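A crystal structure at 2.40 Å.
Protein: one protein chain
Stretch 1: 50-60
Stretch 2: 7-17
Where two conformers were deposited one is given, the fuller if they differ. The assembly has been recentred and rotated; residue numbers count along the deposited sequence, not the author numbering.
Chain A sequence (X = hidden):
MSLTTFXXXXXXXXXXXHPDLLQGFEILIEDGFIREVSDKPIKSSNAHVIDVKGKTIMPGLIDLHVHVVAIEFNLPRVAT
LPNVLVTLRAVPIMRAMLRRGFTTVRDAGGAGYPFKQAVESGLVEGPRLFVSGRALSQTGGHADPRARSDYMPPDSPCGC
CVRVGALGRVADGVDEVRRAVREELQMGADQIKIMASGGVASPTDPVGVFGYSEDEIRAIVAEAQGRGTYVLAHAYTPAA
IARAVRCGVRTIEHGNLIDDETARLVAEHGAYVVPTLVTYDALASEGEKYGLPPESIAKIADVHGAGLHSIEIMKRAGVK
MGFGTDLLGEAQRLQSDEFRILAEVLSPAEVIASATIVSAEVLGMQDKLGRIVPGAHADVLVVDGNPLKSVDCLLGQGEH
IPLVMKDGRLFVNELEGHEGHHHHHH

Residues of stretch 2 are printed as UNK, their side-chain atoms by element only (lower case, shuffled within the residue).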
# COMPACT_ATOMS: atom_id res chain seq x y z
N ILE A 50 -58.94 -24.72 -11.66
CA ILE A 50 -58.42 -24.33 -12.97
C ILE A 50 -58.76 -25.38 -14.03
O ILE A 50 -58.27 -26.51 -13.98
CB ILE A 50 -56.91 -24.05 -12.91
CG1 ILE A 50 -56.64 -22.88 -11.95
CG2 ILE A 50 -56.36 -23.76 -14.31
CD1 ILE A 50 -55.19 -22.68 -11.58
N ASP A 51 -59.60 -25.00 -14.98
CA ASP A 51 -60.04 -25.92 -16.01
C ASP A 51 -59.16 -25.79 -17.23
O ASP A 51 -59.10 -24.74 -17.86
CB ASP A 51 -61.51 -25.67 -16.36
CG ASP A 51 -62.20 -26.90 -16.91
OD1 ASP A 51 -61.67 -27.50 -17.88
OD2 ASP A 51 -63.27 -27.27 -16.38
N VAL A 52 -58.49 -26.89 -17.58
CA VAL A 52 -57.46 -26.86 -18.60
C VAL A 52 -57.96 -27.16 -20.02
O VAL A 52 -57.17 -27.17 -20.96
CB VAL A 52 -56.30 -27.83 -18.23
CG1 VAL A 52 -55.17 -27.72 -19.24
CG2 VAL A 52 -55.80 -27.54 -16.83
N LYS A 53 -59.26 -27.39 -20.16
CA LYS A 53 -59.86 -27.66 -21.48
C LYS A 53 -59.01 -28.63 -22.28
O LYS A 53 -58.74 -28.40 -23.47
CB LYS A 53 -60.04 -26.36 -22.28
CG LYS A 53 -61.23 -25.52 -21.87
CD LYS A 53 -62.55 -26.23 -22.18
CE LYS A 53 -62.77 -26.41 -23.69
NZ LYS A 53 -63.34 -25.20 -24.34
N GLY A 54 -58.59 -29.71 -21.63
CA GLY A 54 -57.83 -30.76 -22.30
C GLY A 54 -56.45 -30.35 -22.77
O GLY A 54 -55.93 -30.90 -23.74
N LYS A 55 -55.85 -29.37 -22.09
CA LYS A 55 -54.48 -28.96 -22.39
C LYS A 55 -53.50 -29.70 -21.48
O LYS A 55 -53.91 -30.47 -20.61
CB LYS A 55 -54.32 -27.45 -22.26
CG LYS A 55 -54.54 -26.71 -23.56
CD LYS A 55 -55.00 -25.28 -23.34
CE LYS A 55 -56.42 -25.24 -22.82
NZ LYS A 55 -57.21 -24.17 -23.49
N THR A 56 -52.21 -29.45 -21.69
CA THR A 56 -51.18 -30.19 -20.96
C THR A 56 -50.68 -29.47 -19.72
O THR A 56 -50.30 -28.30 -19.75
CB THR A 56 -49.99 -30.55 -21.87
OG1 THR A 56 -50.47 -31.18 -23.07
CG2 THR A 56 -49.05 -31.50 -21.15
N ILE A 57 -50.69 -30.20 -18.61
CA ILE A 57 -50.14 -29.69 -17.38
C ILE A 57 -48.79 -30.37 -17.16
O ILE A 57 -48.71 -31.59 -17.02
CB ILE A 57 -51.08 -29.96 -16.19
CG1 ILE A 57 -52.45 -29.34 -16.47
CG2 ILE A 57 -50.50 -29.40 -14.89
CD1 ILE A 57 -53.50 -29.66 -15.43
N MET A 58 -47.72 -29.57 -17.17
CA MET A 58 -46.37 -30.10 -17.02
C MET A 58 -45.57 -29.32 -15.96
O MET A 58 -45.92 -28.18 -15.63
CB MET A 58 -45.62 -30.07 -18.36
CG MET A 58 -45.33 -28.67 -18.88
SD MET A 58 -44.18 -28.65 -20.26
CE MET A 58 -42.74 -29.32 -19.44
N PRO A 59 -44.49 -29.92 -15.46
CA PRO A 59 -43.68 -29.25 -14.43
C PRO A 59 -42.97 -28.02 -14.99
O PRO A 59 -42.74 -27.93 -16.20
CB PRO A 59 -42.65 -30.30 -14.04
CG PRO A 59 -43.08 -31.58 -14.69
CD PRO A 59 -43.93 -31.23 -15.85
N GLY A 60 -42.64 -27.08 -14.11
CA GLY A 60 -41.82 -25.93 -14.47
C GLY A 60 -40.50 -26.34 -15.11
O GLY A 60 -39.87 -27.31 -14.69
N UNK A 7 -56.81 -25.96 -7.78
CA UNK A 7 -57.07 -27.31 -8.26
C UNK A 7 -57.11 -27.36 -9.78
O UNK A 7 -58.05 -26.86 -10.42
c UNK A 7 -58.36 -27.86 -7.65
c UNK A 7 -59.49 -29.97 -6.89
c UNK A 7 -58.59 -29.35 -7.94
c UNK A 7 -59.18 -29.53 -9.32
N UNK A 8 -56.07 -27.95 -10.36
CA UNK A 8 -56.01 -28.19 -11.79
C UNK A 8 -56.86 -29.40 -12.12
O UNK A 8 -56.73 -30.45 -11.48
c UNK A 8 -53.69 -27.22 -12.11
c UNK A 8 -52.29 -25.75 -10.83
c UNK A 8 -53.47 -26.42 -13.23
c UNK A 8 -54.56 -28.43 -12.21
c UNK A 8 -52.66 -25.30 -13.15
c UNK A 8 -53.09 -26.87 -10.92
c UNK A 8 -52.08 -24.97 -11.94
N UNK A 9 -57.74 -29.26 -13.11
CA UNK A 9 -58.67 -30.30 -13.49
C UNK A 9 -58.86 -30.39 -15.02
O UNK A 9 -58.74 -29.40 -15.71
n UNK A 9 -63.56 -31.28 -14.79
n UNK A 9 -64.22 -29.08 -14.96
n UNK A 9 -63.05 -29.80 -13.11
c UNK A 9 -61.01 -31.19 -12.87
c UNK A 9 -63.61 -30.05 -14.29
c UNK A 9 -62.36 -30.79 -12.29
c UNK A 9 -60.02 -30.04 -12.82
N UNK A 10 -59.23 -31.56 -15.51
CA UNK A 10 -59.56 -31.72 -16.92
C UNK A 10 -58.42 -31.53 -17.92
O UNK A 10 -58.58 -30.88 -18.97
c UNK A 10 -60.71 -30.79 -17.30
c UNK A 10 -61.54 -31.33 -18.44
n UNK A 10 -61.84 -30.47 -19.42
o UNK A 10 -61.90 -32.51 -18.46
N UNK A 11 -57.26 -32.12 -17.62
CA UNK A 11 -56.12 -32.03 -18.53
C UNK A 11 -55.25 -33.27 -18.56
O UNK A 11 -55.44 -34.22 -17.79
N UNK A 12 -54.29 -33.27 -19.48
CA UNK A 12 -53.27 -34.30 -19.51
C UNK A 12 -52.17 -33.89 -18.53
O UNK A 12 -51.95 -32.70 -18.32
c UNK A 12 -52.70 -34.45 -20.91
N UNK A 13 -51.52 -34.88 -17.94
CA UNK A 13 -50.43 -34.63 -17.00
C UNK A 13 -49.16 -35.18 -17.59
O UNK A 13 -49.12 -36.32 -18.02
c UNK A 13 -49.59 -35.20 -14.63
c UNK A 13 -50.70 -35.34 -15.67
c UNK A 13 -50.02 -35.82 -13.32
c UNK A 13 -49.23 -33.73 -14.44
N UNK A 14 -48.12 -34.35 -17.62
CA UNK A 14 -46.82 -34.79 -18.10
C UNK A 14 -45.97 -35.19 -16.91
O UNK A 14 -45.61 -34.35 -16.08
c UNK A 14 -44.97 -34.05 -19.79
c UNK A 14 -44.67 -32.90 -20.74
c UNK A 14 -46.15 -33.67 -18.90
c UNK A 14 -43.73 -34.44 -18.96
N UNK A 15 -45.70 -36.49 -16.82
CA UNK A 15 -44.85 -37.04 -15.78
C UNK A 15 -43.59 -37.48 -16.49
O UNK A 15 -43.59 -38.49 -17.21
c UNK A 15 -45.54 -38.23 -15.10
o UNK A 15 -43.52 -38.83 -13.98
o UNK A 15 -45.38 -39.06 -12.86
c UNK A 15 -44.76 -38.74 -13.90
N UNK A 16 -42.51 -36.71 -16.32
CA UNK A 16 -41.30 -36.79 -17.14
C UNK A 16 -40.66 -38.17 -17.21
O UNK A 16 -39.82 -38.41 -18.07
c UNK A 16 -42.41 -35.66 -15.29
c UNK A 16 -41.28 -34.81 -15.78
c UNK A 16 -40.36 -35.77 -16.50
N UNK A 17 -41.04 -39.08 -16.31
CA UNK A 17 -40.54 -40.45 -16.43
C UNK A 17 -41.56 -41.42 -17.02
O UNK A 17 -41.46 -42.63 -16.82
c UNK A 17 -40.37 -40.16 -13.92
o UNK A 17 -41.03 -39.13 -14.11
o UNK A 17 -40.02 -40.56 -12.79
c UNK A 17 -39.95 -40.98 -15.12

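Position 7 carries four side-chain carbons, forked at the second, and its CA-to-CB bond points away from stretch 1. The four-carbon fork identifies Leu7. Its contribution is made by the backbone: Ile50 N donates to Leu7 O at 2.6 Å, with a nearly straight angle of 177°.

Position 8 has one carbon followed by a ring of six carbons, with no heteroatom, so it is Phe8. Ile50 CD1 lies 4.1 Å from the centroid of the Phe8 ring and 22° off its normal, a CH-pi contact over one face. Val52 CG2 sits at the ring edge, 4.4 Å from Phe8 CD1, and Ile57 CD1 packs 3.6 Å from Phe8 CB.

Position 9 has three carbons, a nitrogen, then a carbon bearing two more nitrogens. That guanidinium defines Arg9, modelled in two conformers. In the one given, Arg9 NH1 forms a salt bridge with Asp51 OD2 at 2.5 Å. The backbone bonds in both directions, Arg9 N to Ile50 O at 2.9 Å and Val52 N to Arg9 O at 3.1 Å.

Position 10 has two carbons, the second carrying one oxygen and one nitrogen: an amide, hence Asn10. Asn10 ND2 makes a weak hydrogen bond to Asp51 OD1 (3.3 Å, 141°), while Gly54 N donates to Asn10 O at 2.9 Å. Its phi/psi of 66/45° accompanies the corner in the chain.

Position 11 has no side-chain atoms and is Gly11. An ideal CB here would point toward stretch 1 and lie 2.8 Å from Lys55 O, a clash, so the close backbone approach leaves no space for one.

Position 12 has a single carbon, giving Ala12. Its backbone joins the second ladder: Ala12 N donates to Lys55 O at 3.0 Å, and Ile57 N to Ala12 O at 2.8 Å.

Position 13 has four carbons forked at the second, so Leu13; Leu13 CD1 comes within 3.4 Å of Ile57 O.

Position 14 repeats that fork but points toward stretch 1: Leu14. Its CB packs 3.7 Å from Met58 CB, and Leu14 N donates to Ile57 O at 2.9 Å.

Position 15 has two carbons, the second with two oxygens, a carboxylate: Asp15. It points away and makes no contact with stretch 1.

Position 16 has three carbons closing a ring onto the backbone nitrogen, which is Pro16; Pro16 CG meets Pro59 CG at 3.9 Å.

Position 17 again ends in a carboxylate, so Asp17, beyond reach of stretch 1.

The contact consists of two parallel ladders, Ile50-Asp51 beside Phe8-Arg9 and Thr56-Ile57 beside Ala12-Leu13. Their register shifts by two because the type I' turn from Val52 to Lys55 lengthens stretch 1 opposite the shorter corner at Asn10 and Gly11. Backbone hydrogen bonds set the alignment; Ile50, Ile57 and Phe8 pack on one face, while the Asp51-Arg9 salt bridge lies on the other. Together the stretches bury 820 Å².

Stretch 2 7-17: LFRNGALLDPD
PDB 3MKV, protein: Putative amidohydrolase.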